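Local coordinates for lipocalin (Argas monolakensis, PDB 3BRN), which binds serotonin in the pocket of a lipocalin beta barrel and is probably an amine-binding protein of the tick histamine-binding family, at residues Leu117-His120 / Ser121-Asn125; Gln138-Gly142 / Arg143-His147. All coordinates share one frame; numbering follows the deposited sequence.

Interaction 1: residues Leu117-His120 / Ser121-Asn125; sequences LWVH and SSAIN. With SRO (serotonin), chain C.
With CG anti to the backbone N (chi1 -168°), His120 swings its imidazole over the start of the turn that follows, and Ser122, its OG held between its own backbone N and carbonyl carbon (chi1 71°), meets the edge of that ring. The two sit where strand 115-120 of the lipocalin barrel ends and the chain turns back on itself. ND1 of His120 and OG of Ser122 are hydrogen-bonded at 2.8 Å, near the ring plane, and either could be the donor. NE2, across the ring, is bonded to the carbonyl O of Asn24, so both imidazole nitrogens are engaged and rotation of the ring is restrained. Ser121 places its OG above one ring face, toward the rim, 3.7 Å from CE1 of His120, while Tyr27, a residue of the serotonin pocket, packs against the same histidine edge-to-face. The backbone closes the turn: Ala123 N donates to His120 O at 2.8 Å, coming from above the carbonyl plane.

Val119 points toward the returning chain. Its CB receives the end of Ile124, CD1 at 3.6 Å, and Val119 CG1 lies 4.0 Å from Ala123 CB. Tyr28 and Arg30 of strand 26-32 also touch Ile124, so the turn is laid against the outside of the barrel.

Trp118, the neighbour whose side chain points away from the turn, faces the interior and forms part of the serotonin site. Its indole and that of the ligand are tilted against each other, and Glu116 OE1 accepts from Trp118 NE1. A single ligand atom, serotonin CD1, stands over the centre of one face of the tryptophan ring system, 3.3 Å from Trp118 CE2.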
loop_
_atom_site.group_PDB
_atom_site.type_symbol
_atom_site.label_atom_id
_atom_site.label_comp_id
_atom_site.label_asym_id
_atom_site.label_seq_id
_atom_site.Cartn_x
_atom_site.Cartn_y
_atom_site.Cartn_z
ATOM N N LEU A 117 -0.675 5.935 -2.771
ATOM C CA LEU A 117 -0.939 6.140 -1.358
ATOM C C LEU A 117 -1.739 4.944 -0.864
ATOM O O LEU A 117 -2.842 4.701 -1.343
ATOM C CB LEU A 117 -1.747 7.429 -1.164
ATOM C CG LEU A 117 -2.287 7.711 0.242
ATOM C CD1 LEU A 117 -1.158 7.908 1.234
ATOM C CD2 LEU A 117 -3.189 8.944 0.202
ATOM N N TRP A 118 -1.207 4.242 0.112
ATOM C CA TRP A 118 -1.882 3.129 0.722
ATOM C C TRP A 118 -2.294 3.501 2.122
ATOM O O TRP A 118 -1.552 4.121 2.807
ATOM C CB TRP A 118 -1.001 1.906 0.718
ATOM C CG TRP A 118 -0.660 1.336 -0.572
ATOM C CD1 TRP A 118 0.258 1.780 -1.411
ATOM C CD2 TRP A 118 -1.240 0.200 -1.179
ATOM N NE1 TRP A 118 0.318 1.013 -2.506
ATOM C CE2 TRP A 118 -0.612 0.026 -2.399
ATOM C CE3 TRP A 118 -2.240 -0.685 -0.818
ATOM C CZ2 TRP A 118 -0.919 -1.015 -3.239
ATOM C CZ3 TRP A 118 -2.545 -1.698 -1.664
ATOM C CH2 TRP A 118 -1.894 -1.866 -2.846
ATOM N N VAL A 119 -3.510 3.165 2.522
ATOM C CA VAL A 119 -3.997 3.538 3.853
ATOM C C VAL A 119 -4.575 2.337 4.593
ATOM O O VAL A 119 -5.297 1.527 4.012
ATOM C CB VAL A 119 -5.032 4.693 3.805
ATOM C CG1 VAL A 119 -5.354 5.191 5.223
ATOM C CG2 VAL A 119 -4.514 5.837 2.954
ATOM N N HIS A 120 -4.144 2.172 5.845
ATOM C CA HIS A 120 -4.589 1.077 6.697
ATOM C C HIS A 120 -6.105 1.118 6.919
ATOM O O HIS A 120 -6.688 2.192 7.039
ATOM C CB HIS A 120 -3.861 1.151 8.044
ATOM C CG HIS A 120 -4.022 -0.071 8.886
ATOM N ND1 HIS A 120 -4.949 -0.154 9.901
ATOM C CD2 HIS A 120 -3.435 -1.288 8.810
ATOM C CE1 HIS A 120 -4.938 -1.375 10.403
ATOM N NE2 HIS A 120 -4.028 -2.083 9.760
ATOM N N SER A 121 -6.731 -0.056 6.975
ATOM C CA SER A 121 -8.176 -0.154 7.207
ATOM C C SER A 121 -8.664 0.645 8.429
ATOM O O SER A 121 -9.748 1.222 8.404
ATOM C CB SER A 121 -8.608 -1.615 7.312
ATOM O OG SER A 121 -7.713 -2.340 8.142
ATOM N N SER A 122 -7.839 0.751 9.466
ATOM C CA SER A 122 -8.208 1.567 10.616
ATOM C C SER A 122 -8.319 3.068 10.324
ATOM O O SER A 122 -9.005 3.791 11.039
ATOM C CB SER A 122 -7.258 1.319 11.790
ATOM O OG SER A 122 -5.978 1.860 11.537
ATOM N N ALA A 123 -7.651 3.549 9.279
ATOM C CA ALA A 123 -7.585 4.987 9.041
ATOM C C ALA A 123 -8.242 5.423 7.735
ATOM O O ALA A 123 -8.288 6.605 7.430
ATOM C CB ALA A 123 -6.132 5.482 9.098
ATOM N N ILE A 124 -8.802 4.474 6.999
ATOM C CA ILE A 124 -9.261 4.748 5.644
ATOM C C ILE A 124 -10.431 5.743 5.552
ATOM O O ILE A 124 -10.516 6.515 4.597
ATOM C CB ILE A 124 -9.562 3.441 4.883
ATOM C CG1 ILE A 124 -9.695 3.692 3.379
ATOM C CG2 ILE A 124 -10.797 2.751 5.479
ATOM C CD1 ILE A 124 -8.384 3.953 2.659
ATOM N N ASN A 125 -11.290 5.780 6.568
ATOM C CA ASN A 125 -12.447 6.694 6.559
ATOM C C ASN A 125 -12.165 8.084 7.139
ATOM O O ASN A 125 -13.081 8.897 7.287
ATOM C CB ASN A 125 -13.659 6.067 7.272
ATOM C CG ASN A 125 -14.162 4.811 6.577
ATOM O OD1 ASN A 125 -13.839 3.698 6.985
ATOM N ND2 ASN A 125 -14.873 4.987 5.467
HETATM O OH SRO C . 2.506 -6.930 1.114
HETATM C CZ3 SRO C . 2.522 -5.783 0.358
HETATM C CH2 SRO C . 2.904 -5.900 -0.976
HETATM C CZ2 SRO C . 2.827 -4.796 -1.829
HETATM C CE2 SRO C . 2.428 -3.592 -1.268
HETATM N NE1 SRO C . 2.292 -2.326 -1.738
HETATM C CD1 SRO C . 1.839 -1.526 -0.745
HETATM C CG SRO C . 1.708 -2.288 0.417
HETATM C CD2 SRO C . 2.101 -3.581 0.078
HETATM C CE3 SRO C . 2.151 -4.638 0.848
HETATM C CB SRO C . 1.272 -1.780 1.769
HETATM C CA SRO C . 2.439 -1.857 2.773
HETATM N NZ SRO C . 1.932 -1.516 4.106
#

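Interaction 2: residues Gln138-Gly142 / Arg143-His147; sequences QVAGG and RPIHH
Helix 131-140 stops at Ala140, and the chain leaves helical geometry at Gly141, whose phi is positive (66°). A type II' beta turn from Ala140 to Arg143 follows, with the two glycines at its corners, after which residues 143-145 run extended toward the short strand 146-147. The turn is closed by Arg143 N donating to Ala140 O at 3.2 Å.

That same carbonyl is gripped a second time. The arginine side chain leaves with CG beside its backbone N (chi1 -68°) and stays extended through to NE, which carries the guanidinium back along the last turn of the helix. NH1 then donates to Ala140 O, also at 3.2 Å and with a fairly straight N-H...O angle of 159°. The oxygen lies near the guanidinium plane, but the two donors reach it from opposite faces of its carbonyl plane. CB and CG of Arg143 pass close to this oxygen as well, and Tyr115 of strand 115-120 touches the arginine.

A water bridges the turn's own backbone by donating to Gly141 O at 2.9 Å and to Arg143 O at 2.7 Å. The one apolar meeting between the segments is made by Ile145: the end of its side chain reaches over, with CD1 3.7 Å from Ala140 CB, and Thr33 touches both residues.

His146 pairs through its backbone with Thr32 of strand 26-32. This is a helix C-terminus ended by a positive-phi glycine and a type II' turn, here leading the chain from the helix beside the lipocalin barrel back to its sheet.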
loop_
_atom_site.group_PDB
_atom_site.type_symbol
_atom_site.label_atom_id
_atom_site.label_comp_id
_atom_site.label_asym_id
_atom_site.label_seq_id
_atom_site.Cartn_x
_atom_site.Cartn_y
_atom_site.Cartn_z
ATOM N N GLN A 138 3.473 15.843 -2.818
ATOM C CA GLN A 138 4.803 16.222 -3.294
ATOM C C GLN A 138 5.266 15.407 -4.485
ATOM O O GLN A 138 5.777 15.966 -5.446
ATOM C CB GLN A 138 5.852 16.165 -2.179
ATOM C CG GLN A 138 6.101 17.500 -1.527
ATOM C CD GLN A 138 7.086 17.422 -0.376
ATOM O OE1 GLN A 138 8.073 16.536 -0.495
ATOM N NE2 GLN A 138 6.925 18.105 0.639
ATOM N N VAL A 139 5.275 14.085 -4.343
ATOM C CA VAL A 139 5.797 13.233 -5.404
ATOM C C VAL A 139 4.898 13.148 -6.630
ATOM O O VAL A 139 5.379 12.965 -7.742
ATOM C CB VAL A 139 6.187 11.819 -4.906
ATOM C CG1 VAL A 139 7.274 11.929 -3.856
ATOM C CG2 VAL A 139 4.947 11.036 -4.352
ATOM N N ALA A 140 3.596 13.280 -6.425
ATOM C CA ALA A 140 2.637 13.134 -7.511
ATOM C C ALA A 140 2.712 14.359 -8.404
ATOM O O ALA A 140 2.574 14.256 -9.625
ATOM C CB ALA A 140 1.225 12.959 -6.965
ATOM N N GLY A 141 2.931 15.516 -7.783
ATOM C CA GLY A 141 3.100 16.761 -8.526
ATOM C C GLY A 141 1.811 17.112 -9.232
ATOM O O GLY A 141 0.727 16.958 -8.665
ATOM N N GLY A 142 1.916 17.437 -10.515
ATOM C CA GLY A 142 0.745 17.821 -11.311
ATOM C C GLY A 142 0.155 16.658 -12.103
ATOM O O GLY A 142 -0.682 16.852 -12.978
ATOM N N ARG A 143 0.620 15.453 -11.810
ATOM C CA ARG A 143 0.135 14.237 -12.473
ATOM C C ARG A 143 -1.310 13.960 -12.071
ATOM O O ARG A 143 -1.711 14.228 -10.930
ATOM C CB ARG A 143 0.996 13.042 -12.072
ATOM C CG ARG A 143 2.437 13.071 -12.581
ATOM C CD ARG A 143 3.183 11.813 -12.126
ATOM N NE ARG A 143 4.590 11.783 -12.533
ATOM C CZ ARG A 143 5.570 12.403 -11.877
ATOM N NH1 ARG A 143 5.299 13.173 -10.824
ATOM N NH2 ARG A 143 6.818 12.305 -12.310
ATOM N N PRO A 144 -2.103 13.410 -12.999
ATOM C CA PRO A 144 -3.475 13.048 -12.656
ATOM C C PRO A 144 -3.526 12.013 -11.532
ATOM O O PRO A 144 -2.643 11.151 -11.454
ATOM C CB PRO A 144 -4.009 12.442 -13.955
ATOM C CG PRO A 144 -3.228 13.174 -15.037
ATOM C CD PRO A 144 -1.841 13.306 -14.448
ATOM N N ILE A 145 -4.488 12.173 -10.623
ATOM C CA ILE A 145 -4.653 11.277 -9.476
ATOM C C ILE A 145 -5.925 10.443 -9.652
ATOM O O ILE A 145 -6.960 10.957 -10.078
ATOM C CB ILE A 145 -4.803 12.056 -8.146
ATOM C CG1 ILE A 145 -3.691 13.093 -7.961
ATOM C CG2 ILE A 145 -4.939 11.085 -6.972
ATOM C CD1 ILE A 145 -2.325 12.551 -8.088
ATOM N N HIS A 146 -5.820 9.153 -9.412
ATOM C CA HIS A 146 -6.950 8.279 -9.399
ATOM C C HIS A 146 -7.309 7.748 -8.046
ATOM O O HIS A 146 -6.493 7.173 -7.374
ATOM C CB HIS A 146 -6.736 7.149 -10.353
ATOM C CG HIS A 146 -6.298 7.610 -11.686
ATOM N ND1 HIS A 146 -5.029 8.052 -11.925
ATOM C CD2 HIS A 146 -6.980 7.786 -12.827
ATOM C CE1 HIS A 146 -4.936 8.455 -13.169
ATOM N NE2 HIS A 146 -6.104 8.296 -13.737
ATOM N N HIS A 147 -8.556 7.908 -7.681
ATOM C CA HIS A 147 -9.009 7.569 -6.372
ATOM C C HIS A 147 -9.614 6.186 -6.282
ATOM O O HIS A 147 -10.733 5.999 -6.644
ATOM C CB HIS A 147 -9.959 8.619 -5.877
ATOM C CG HIS A 147 -9.374 9.976 -5.894
ATOM N ND1 HIS A 147 -8.873 10.574 -4.773
ATOM C CD2 HIS A 147 -9.150 10.826 -6.907
ATOM C CE1 HIS A 147 -8.392 11.750 -5.085
ATOM N NE2 HIS A 147 -8.540 11.924 -6.380
HETATM O O HOH W 1 -2.004 16.411 -9.398
#

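In the fold
The two contacts come one after the other along the chain: helix 131-140 begins after interaction 1 and ends within interaction 2. Their centres are 18 Å apart and their nearest atoms about 7 Å, so they do not touch; what they share is strand 26-32, which pairs antiparallel with both strand 115-120 and strand 146-147. Leu117 of interaction 1 also packs on the helix that ends in interaction 2, against Cys132, Asp133 and Phe136. Only interaction 1 reaches serotonin, which is also hydrogen-bonded to Asp106 and to the backbone O of Ser18. Interaction 2 lies at the surface, with the Val139 side chain about 13 Å from the ligand.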